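Local atomic coordinates of 199aa long hypothetical Trp repressor binding protein (Sulfolobus tokodaii, PDB entry 2ZKI), a protein that is of unknown function but, by its family, probably binds FMN and may act as a flavodoxin-like NADPH-dependent reductase. Residues I7-Y12 with V35-V40. Residues are numbered along the deposited sequence; the frame is centred on the assembly and turned at random.
With SO4 (sulfate ion), chain J.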
ATOM      1  N   ILE A   7     -17.648  18.353 -11.097  1.00 34.89           N
ATOM      2  CA  ILE A   7     -17.255  17.001 -10.723  1.00 34.06           C
ATOM      3  C   ILE A   7     -17.075  16.133 -11.961  1.00 33.55           C
ATOM      4  O   ILE A   7     -18.011  15.948 -12.743  1.00 33.47           O
ATOM      5  CB  ILE A   7     -18.279  16.355  -9.741  1.00 34.03           C
ATOM      6  CG1 ILE A   7     -18.359  17.152  -8.427  1.00 33.74           C
ATOM      7  CG2 ILE A   7     -17.948  14.877  -9.479  1.00 34.04           C
ATOM      8  CD1 ILE A   7     -17.030  17.332  -7.691  1.00 33.21           C
ATOM      9  N   LEU A   8     -15.860  15.619 -12.134  1.00 32.87           N
ATOM     10  CA  LEU A   8     -15.562  14.692 -13.218  1.00 32.24           C
ATOM     11  C   LEU A   8     -15.568  13.258 -12.707  1.00 31.83           C
ATOM     12  O   LEU A   8     -14.806  12.904 -11.805  1.00 31.78           O
ATOM     13  CB  LEU A   8     -14.208  15.016 -13.864  1.00 32.22           C
ATOM     14  CG  LEU A   8     -13.816  14.226 -15.119  1.00 31.95           C
ATOM     15  CD1 LEU A   8     -14.554  14.741 -16.344  1.00 32.01           C
ATOM     16  CD2 LEU A   8     -12.321  14.288 -15.342  1.00 31.68           C
ATOM     17  N   VAL A   9     -16.442  12.441 -13.284  1.00 31.34           N
ATOM     18  CA  VAL A   9     -16.459  11.016 -12.991  1.00 30.90           C
ATOM     19  C   VAL A   9     -15.704  10.296 -14.106  1.00 30.61           C
ATOM     20  O   VAL A   9     -16.193  10.165 -15.231  1.00 30.56           O
ATOM     21  CB  VAL A   9     -17.900  10.465 -12.819  1.00 30.95           C
ATOM     22  CG1 VAL A   9     -17.870   8.983 -12.488  1.00 30.88           C
ATOM     23  CG2 VAL A   9     -18.646  11.231 -11.729  1.00 30.76           C
ATOM     24  N   LEU A  10     -14.494   9.859 -13.777  1.00 30.26           N
ATOM     25  CA  LEU A  10     -13.599   9.210 -14.724  1.00 29.89           C
ATOM     26  C   LEU A  10     -13.505   7.723 -14.410  1.00 29.76           C
ATOM     27  O   LEU A  10     -13.369   7.342 -13.248  1.00 29.74           O
ATOM     28  CB  LEU A  10     -12.217   9.863 -14.653  1.00 29.87           C
ATOM     29  CG  LEU A  10     -11.089   9.376 -15.564  1.00 29.71           C
ATOM     30  CD1 LEU A  10     -11.453   9.566 -17.017  1.00 29.33           C
ATOM     31  CD2 LEU A  10      -9.807  10.114 -15.232  1.00 29.74           C
ATOM     32  N   PHE A  11     -13.581   6.886 -15.441  1.00 29.61           N
ATOM     33  CA  PHE A  11     -13.548   5.439 -15.243  1.00 29.54           C
ATOM     34  C   PHE A  11     -13.059   4.643 -16.451  1.00 29.60           C
ATOM     35  O   PHE A  11     -13.204   5.072 -17.594  1.00 29.60           O
ATOM     36  CB  PHE A  11     -14.923   4.920 -14.784  1.00 29.47           C
ATOM     37  CG  PHE A  11     -15.969   4.895 -15.869  1.00 29.22           C
ATOM     38  CD1 PHE A  11     -16.720   6.027 -16.158  1.00 29.12           C
ATOM     39  CD2 PHE A  11     -16.215   3.728 -16.588  1.00 29.21           C
ATOM     40  CE1 PHE A  11     -17.692   6.001 -17.157  1.00 29.27           C
ATOM     41  CE2 PHE A  11     -17.185   3.695 -17.589  1.00 29.15           C
ATOM     42  CZ  PHE A  11     -17.923   4.832 -17.873  1.00 29.20           C
ATOM     43  N   TYR A  12     -12.467   3.485 -16.174  1.00 29.69           N
ATOM     44  CA  TYR A  12     -12.254   2.458 -17.185  1.00 29.84           C
ATOM     45  C   TYR A  12     -13.344   1.405 -17.004  1.00 30.10           C
ATOM     46  O   TYR A  12     -13.802   1.178 -15.883  1.00 30.21           O
ATOM     47  CB  TYR A  12     -10.868   1.818 -17.035  1.00 29.65           C
ATOM     48  CG  TYR A  12     -10.632   0.636 -17.956  1.00 29.42           C
ATOM     49  CD1 TYR A  12     -10.087   0.814 -19.226  1.00 29.10           C
ATOM     50  CD2 TYR A  12     -10.967  -0.661 -17.559  1.00 29.38           C
ATOM     51  CE1 TYR A  12      -9.877  -0.267 -20.078  1.00 29.17           C
ATOM     52  CE2 TYR A  12     -10.763  -1.749 -18.401  1.00 29.44           C
ATOM     53  CZ  TYR A  12     -10.217  -1.546 -19.657  1.00 29.47           C
ATOM     54  OH  TYR A  12     -10.014  -2.624 -20.491  1.00 29.42           O
ATOM     55  N   VAL A  35     -21.903  17.639 -13.514  1.00 39.18           N
ATOM     56  CA  VAL A  35     -21.239  16.340 -13.614  1.00 39.15           C
ATOM     57  C   VAL A  35     -20.976  15.920 -15.058  1.00 39.16           C
ATOM     58  O   VAL A  35     -21.906  15.776 -15.853  1.00 39.20           O
ATOM     59  CB  VAL A  35     -22.045  15.228 -12.890  1.00 39.17           C
ATOM     60  CG1 VAL A  35     -21.363  13.871 -13.044  1.00 39.06           C
ATOM     61  CG2 VAL A  35     -22.218  15.564 -11.418  1.00 39.24           C
ATOM     62  N   LYS A  36     -19.698  15.729 -15.381  1.00 39.16           N
ATOM     63  CA  LYS A  36     -19.291  15.119 -16.644  1.00 39.13           C
ATOM     64  C   LYS A  36     -18.795  13.695 -16.391  1.00 39.01           C
ATOM     65  O   LYS A  36     -17.825  13.488 -15.657  1.00 38.95           O
ATOM     66  CB  LYS A  36     -18.199  15.945 -17.332  1.00 39.11           C
ATOM     67  CG  LYS A  36     -18.693  17.197 -18.039  1.00 39.25           C
ATOM     68  CD  LYS A  36     -17.530  17.973 -18.649  1.00 39.34           C
ATOM     69  CE  LYS A  36     -17.961  19.339 -19.181  1.00 39.93           C
ATOM     70  NZ  LYS A  36     -18.836  19.258 -20.387  1.00 40.18           N
ATOM     71  N   ILE A  37     -19.479  12.722 -16.986  1.00 38.95           N
ATOM     72  CA  ILE A  37     -19.068  11.322 -16.913  1.00 38.81           C
ATOM     73  C   ILE A  37     -18.262  10.979 -18.165  1.00 38.94           C
ATOM     74  O   ILE A  37     -18.766  11.074 -19.287  1.00 38.91           O
ATOM     75  CB  ILE A  37     -20.282  10.368 -16.756  1.00 38.76           C
ATOM     76  CG1 ILE A  37     -20.980  10.605 -15.411  1.00 38.53           C
ATOM     77  CG2 ILE A  37     -19.846   8.907 -16.885  1.00 38.63           C
ATOM     78  CD1 ILE A  37     -22.368   9.994 -15.307  1.00 38.65           C
ATOM     79  N   ARG A  38     -17.003  10.598 -17.962  1.00 39.02           N
ATOM     80  CA  ARG A  38     -16.093  10.297 -19.062  1.00 39.12           C
ATOM     81  C   ARG A  38     -15.401   8.953 -18.850  1.00 39.34           C
ATOM     82  O   ARG A  38     -15.127   8.560 -17.715  1.00 39.31           O
ATOM     83  CB  ARG A  38     -15.028  11.391 -19.192  1.00 39.08           C
ATOM     84  CG  ARG A  38     -15.537  12.828 -19.339  1.00 38.85           C
ATOM     85  CD  ARG A  38     -15.911  13.173 -20.771  1.00 38.39           C
ATOM     86  NE  ARG A  38     -17.352  13.106 -20.991  1.00 38.16           N
ATOM     87  CZ  ARG A  38     -18.160  14.163 -21.052  1.00 37.65           C
ATOM     88  NH1 ARG A  38     -17.680  15.393 -20.920  1.00 37.41           N
ATOM     89  NH2 ARG A  38     -19.456  13.986 -21.255  1.00 37.42           N
ATOM     90  N   ARG A  39     -15.119   8.260 -19.951  1.00 39.68           N
ATOM     91  CA  ARG A  39     -14.337   7.019 -19.920  1.00 39.98           C
ATOM     92  C   ARG A  39     -12.985   7.193 -20.621  1.00 40.13           C
ATOM     93  O   ARG A  39     -12.771   8.178 -21.332  1.00 40.17           O
ATOM     94  CB  ARG A  39     -15.130   5.840 -20.511  1.00 39.97           C
ATOM     95  CG  ARG A  39     -15.750   6.077 -21.888  1.00 40.44           C
ATOM     96  CD  ARG A  39     -14.809   5.690 -23.023  1.00 41.56           C
ATOM     97  NE  ARG A  39     -15.489   5.695 -24.317  1.00 42.38           N
ATOM     98  CZ  ARG A  39     -15.936   4.606 -24.939  1.00 42.80           C
ATOM     99  NH1 ARG A  39     -16.545   4.721 -26.110  1.00 43.12           N
ATOM    100  NH2 ARG A  39     -15.774   3.403 -24.399  1.00 43.17           N
ATOM    101  N   VAL A  40     -12.077   6.241 -20.408  1.00 40.33           N
ATOM    102  CA  VAL A  40     -10.745   6.292 -21.020  1.00 40.50           C
ATOM    103  C   VAL A  40     -10.625   5.389 -22.248  1.00 40.74           C
ATOM    104  O   VAL A  40     -11.412   4.458 -22.431  1.00 40.73           O
ATOM    105  CB  VAL A  40      -9.606   5.951 -20.009  1.00 40.47           C
ATOM    106  CG1 VAL A  40      -9.452   7.051 -18.975  1.00 40.24           C
ATOM    107  CG2 VAL A  40      -9.839   4.595 -19.342  1.00 40.46           C
TER
HETATM  108  S   SO4 J 502     -21.939  15.741 -20.925  1.00 65.25           S
HETATM  109  O1  SO4 J 502     -23.304  16.254 -20.856  1.00 65.32           O
HETATM  110  O2  SO4 J 502     -21.764  14.701 -19.916  1.00 65.29           O
HETATM  111  O3  SO4 J 502     -21.707  15.179 -22.253  1.00 65.18           O
HETATM  112  O4  SO4 J 502     -20.991  16.826 -20.678  1.00 65.08           O
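Ile7 O accepts the amide of Lys36, the first of five backbone hydrogen bonds that join strands 7-11 and 35-39 in parallel. Val9 uses both its polar atoms: its N donates to Lys36 O, and its O receives Arg38 N at 2.9 Å in the straightest bond of the set, with 172° at the hydrogen. Phe11 N donates to Arg38 O and Phe11 O accepts Val40 N, both at a longer 3.2 Å.

The two strands and helix 16-31 form the first beta-alpha-beta unit of a flavodoxin-like fold, with strand 34-39 outermost in the chain's sheet. Strand 6-11 is flanked on its other edge by strand 73-79, to which Leu8 and Leu10 are hydrogen-bonded; with a neighbour on both edges, it carries buried apolar residues, whose side chains need no polar partner.

On the face bearing Val9, its CG2 meets Val35 CG1 at 4.0 Å, and its CB packs against Ile37 CG1. In Phe11, chi1 of 73° sets CG between the backbone N and the carbonyl carbon, and from there the ring extends over the neighbouring strand: CE1 meets Ile37 CG2 at 3.6 Å near the ring plane, while Arg39 CB sits over one face in a CH-pi contact, 4.2 Å from the centroid. An alanine here would probably leave Ile37 CG2 and Arg39 CB without their aromatic partner and open a gap where the ring lay beside them.

On the Leu8 face, Leu8 CD1 touches the aliphatic CG of Arg38 at 3.7 Å, the two side chains crossing at about a right angle. Leu10 CD1 likewise meets Val40 CG1, and helix 87-94 covers both residues.

The long chain of Lys36 can carry its charge outward at the partly exposed edge: NZ donates to O4 of a sulfate, probably from the crystallisation liquor, and Lys36 also makes a cation-pi contact with Trp70.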